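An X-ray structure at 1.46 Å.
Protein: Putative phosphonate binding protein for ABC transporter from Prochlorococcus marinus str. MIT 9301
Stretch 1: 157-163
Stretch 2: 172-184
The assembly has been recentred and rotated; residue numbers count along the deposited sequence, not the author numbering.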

# COMPACT_ATOMS: atom_id res chain seq x y z
N SER A 157 -3.87 3.56 -8.05
CA SER A 157 -4.17 2.38 -7.23
C SER A 157 -3.72 1.13 -7.96
O SER A 157 -3.60 1.10 -9.18
CB SER A 157 -5.65 2.29 -6.89
OG SER A 157 -6.39 1.48 -7.82
N HIS A 158 -3.53 0.07 -7.17
CA HIS A 158 -3.08 -1.20 -7.76
C HIS A 158 -4.18 -1.81 -8.64
O HIS A 158 -3.89 -2.41 -9.70
CB HIS A 158 -2.60 -2.16 -6.70
CG HIS A 158 -1.51 -1.58 -5.86
ND1 HIS A 158 -0.34 -1.11 -6.40
CD2 HIS A 158 -1.48 -1.26 -4.55
CE1 HIS A 158 0.39 -0.57 -5.44
NE2 HIS A 158 -0.27 -0.68 -4.30
N ASP A 159 -5.43 -1.69 -8.20
CA ASP A 159 -6.57 -2.22 -9.04
C ASP A 159 -6.65 -1.43 -10.36
O ASP A 159 -6.85 -1.99 -11.44
CB ASP A 159 -7.90 -2.18 -8.31
CG ASP A 159 -8.04 -3.24 -7.24
OD1 ASP A 159 -7.34 -4.30 -7.30
OD2 ASP A 159 -8.92 -3.01 -6.38
N ALA A 160 -6.42 -0.11 -10.27
CA ALA A 160 -6.48 0.71 -11.48
C ALA A 160 -5.35 0.43 -12.48
O ALA A 160 -5.56 0.49 -13.68
CB ALA A 160 -6.54 2.18 -11.15
N THR A 161 -4.18 0.07 -11.96
CA THR A 161 -3.06 -0.32 -12.82
C THR A 161 -3.40 -1.57 -13.62
O THR A 161 -3.24 -1.61 -14.80
CB THR A 161 -1.80 -0.55 -11.97
OG1 THR A 161 -1.49 0.67 -11.31
CG2 THR A 161 -0.64 -1.01 -12.77
N ILE A 162 -3.94 -2.57 -12.91
CA ILE A 162 -4.37 -3.82 -13.57
C ILE A 162 -5.37 -3.47 -14.68
O ILE A 162 -5.25 -3.96 -15.80
CB ILE A 162 -4.99 -4.80 -12.55
CG1 ILE A 162 -3.91 -5.37 -11.63
CG2 ILE A 162 -5.77 -5.91 -13.28
CD1 ILE A 162 -4.47 -6.07 -10.40
N ALA A 163 -6.34 -2.63 -14.36
CA ALA A 163 -7.43 -2.35 -15.31
C ALA A 163 -6.92 -1.66 -16.58
O ALA A 163 -7.33 -1.98 -17.71
CB ALA A 163 -8.54 -1.53 -14.66
N ALA A 172 2.12 -2.01 -20.24
CA ALA A 172 2.82 -2.58 -19.10
C ALA A 172 2.59 -1.71 -17.89
O ALA A 172 2.32 -0.52 -18.03
CB ALA A 172 4.32 -2.70 -19.36
N GLY A 173 2.76 -2.31 -16.72
CA GLY A 173 2.69 -1.57 -15.46
C GLY A 173 3.28 -2.35 -14.29
O GLY A 173 3.76 -3.47 -14.47
N ALA A 174 3.32 -1.72 -13.13
CA ALA A 174 3.83 -2.31 -11.91
C ALA A 174 2.89 -2.12 -10.77
O ALA A 174 2.27 -1.05 -10.63
CB ALA A 174 5.20 -1.75 -11.56
N LEU A 175 2.82 -3.12 -9.91
CA LEU A 175 1.91 -3.08 -8.76
C LEU A 175 2.31 -4.02 -7.64
O LEU A 175 3.17 -4.88 -7.79
CB LEU A 175 0.46 -3.35 -9.19
CG LEU A 175 0.18 -4.76 -9.68
CD1 LEU A 175 -1.22 -5.15 -9.23
CD2 LEU A 175 0.34 -4.86 -11.19
N ASN A 176 1.62 -3.83 -6.52
CA ASN A 176 1.58 -4.70 -5.33
C ASN A 176 1.36 -6.18 -5.75
O ASN A 176 0.37 -6.51 -6.39
CB ASN A 176 0.44 -4.17 -4.47
CG ASN A 176 0.14 -4.98 -3.24
OD1 ASN A 176 0.19 -6.21 -3.26
ND2 ASN A 176 -0.23 -4.30 -2.15
N LYS A 177 2.24 -7.08 -5.35
CA LYS A 177 2.18 -8.51 -5.80
C LYS A 177 0.96 -9.23 -5.19
O LYS A 177 0.30 -10.04 -5.85
CB LYS A 177 3.47 -9.25 -5.45
CG LYS A 177 3.43 -10.76 -5.73
CD LYS A 177 4.84 -11.31 -5.65
CE LYS A 177 4.92 -12.79 -5.99
NZ LYS A 177 4.50 -13.62 -4.83
N GLN A 178 0.65 -8.92 -3.93
CA GLN A 178 -0.56 -9.48 -3.26
C GLN A 178 -1.87 -9.11 -3.97
O GLN A 178 -2.76 -9.91 -4.11
CB GLN A 178 -0.63 -9.06 -1.78
CG GLN A 178 -1.64 -9.84 -0.97
CD GLN A 178 -1.22 -11.29 -0.78
OE1 GLN A 178 -0.17 -11.56 -0.21
NE2 GLN A 178 -2.04 -12.23 -1.27
N VAL A 179 -1.95 -7.88 -4.43
CA VAL A 179 -3.14 -7.41 -5.14
C VAL A 179 -3.26 -8.13 -6.49
O VAL A 179 -4.34 -8.53 -6.89
CB VAL A 179 -3.16 -5.87 -5.32
CG1 VAL A 179 -4.29 -5.43 -6.24
CG2 VAL A 179 -3.34 -5.16 -3.97
N TRP A 180 -2.13 -8.30 -7.17
CA TRP A 180 -2.08 -9.02 -8.43
C TRP A 180 -2.62 -10.45 -8.23
O TRP A 180 -3.52 -10.91 -8.94
CB TRP A 180 -0.66 -9.06 -8.96
CG TRP A 180 -0.40 -10.09 -10.02
CD1 TRP A 180 0.40 -11.20 -9.90
CD2 TRP A 180 -0.92 -10.11 -11.35
NE1 TRP A 180 0.40 -11.90 -11.09
CE2 TRP A 180 -0.40 -11.25 -11.99
CE3 TRP A 180 -1.79 -9.27 -12.08
CZ2 TRP A 180 -0.71 -11.58 -13.33
CZ3 TRP A 180 -2.11 -9.60 -13.39
CH2 TRP A 180 -1.57 -10.76 -14.00
N GLU A 181 -2.11 -11.12 -7.20
CA GLU A 181 -2.57 -12.50 -6.88
C GLU A 181 -4.05 -12.59 -6.49
O GLU A 181 -4.73 -13.51 -6.91
CB GLU A 181 -1.68 -13.13 -5.81
CG GLU A 181 -0.28 -13.41 -6.33
CD GLU A 181 0.73 -13.75 -5.25
OE1 GLU A 181 0.35 -13.89 -4.07
OE2 GLU A 181 1.93 -13.86 -5.60
N ASN A 182 -4.52 -11.66 -5.68
CA ASN A 182 -5.96 -11.58 -5.31
C ASN A 182 -6.88 -11.45 -6.51
O ASN A 182 -7.94 -12.04 -6.57
CB ASN A 182 -6.24 -10.40 -4.37
CG ASN A 182 -5.66 -10.61 -3.01
OD1 ASN A 182 -5.07 -11.64 -2.72
ND2 ASN A 182 -5.80 -9.61 -2.16
N ASN A 183 -6.46 -10.64 -7.47
CA ASN A 183 -7.26 -10.40 -8.69
C ASN A 183 -7.26 -11.63 -9.61
O ASN A 183 -8.27 -11.99 -10.18
CB ASN A 183 -6.77 -9.18 -9.43
CG ASN A 183 -7.41 -7.95 -8.93
OD1 ASN A 183 -8.50 -7.64 -9.34
ND2 ASN A 183 -6.74 -7.23 -8.04
N LEU A 184 -6.10 -12.25 -9.70
CA LEU A 184 -5.88 -13.44 -10.53
C LEU A 184 -6.77 -14.62 -10.15
O LEU A 184 -7.15 -15.43 -10.98
CB LEU A 184 -4.43 -13.85 -10.41
CG LEU A 184 -3.73 -14.54 -11.56
CD1 LEU A 184 -4.13 -13.98 -12.92
CD2 LEU A 184 -2.24 -14.37 -11.30
O HOH W 1 0.19 0.02 -9.12

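Stretch 2 enters the contact as a strand, 172-176, that runs roughly antiparallel to helix 158-163, with their axes 150° apart and 8.0 Å at closest approach. A172 points away from the helix and makes no contact. At G173 the backbone itself faces T161, with CA 4.3 Å from T161 CG2; an ideal CB would lie only 3.0 Å from that methyl, so the absence of a side chain leaves room for the threonine. The side chain of A174 points away, but its carbonyl serves the interface: a water donates to A174 O at 2.8 Å and also hydrogen-bonds H158 ND1 (3.0 Å) and T161 OG1 (2.8 Å), tying strand to helix through three polar groups.

L175 turns back toward the helix. Its CD1 packs 3.6 Å from I162 CD1, while its CB lies 3.7 Å from H158 ND1. N176 follows with two roles. Its CB sits over one face of the H158 imidazole, 3.4 Å from the ring centroid and 7° off the ring normal, a nearly axial CH-pi contact. Its OD1 meanwhile caps the second helix by accepting from V179 N at 3.0 Å.

Helix 177-184 crosses the first at 60°, and contacts recur as it turns. K177 and Q178 do not reach stretch 1. V179 does: its CG1 approaches H158 CB (3.7 Å), D159 OD1 (3.4 Å) and I162 CD1 (4.2 Å). W180 contributes the edge of its ring, where CE3 lies 4.5 Å from I162 CG1. One turn beyond V179, N183 ND2 donates to D159 OD1 at 3.1 Å (157°), a direct hydrogen bond between the stretches. N183 ND2 also donates to V179 O at 3.0 Å, so the asparagine is anchored to its own helix while it reaches the aspartate.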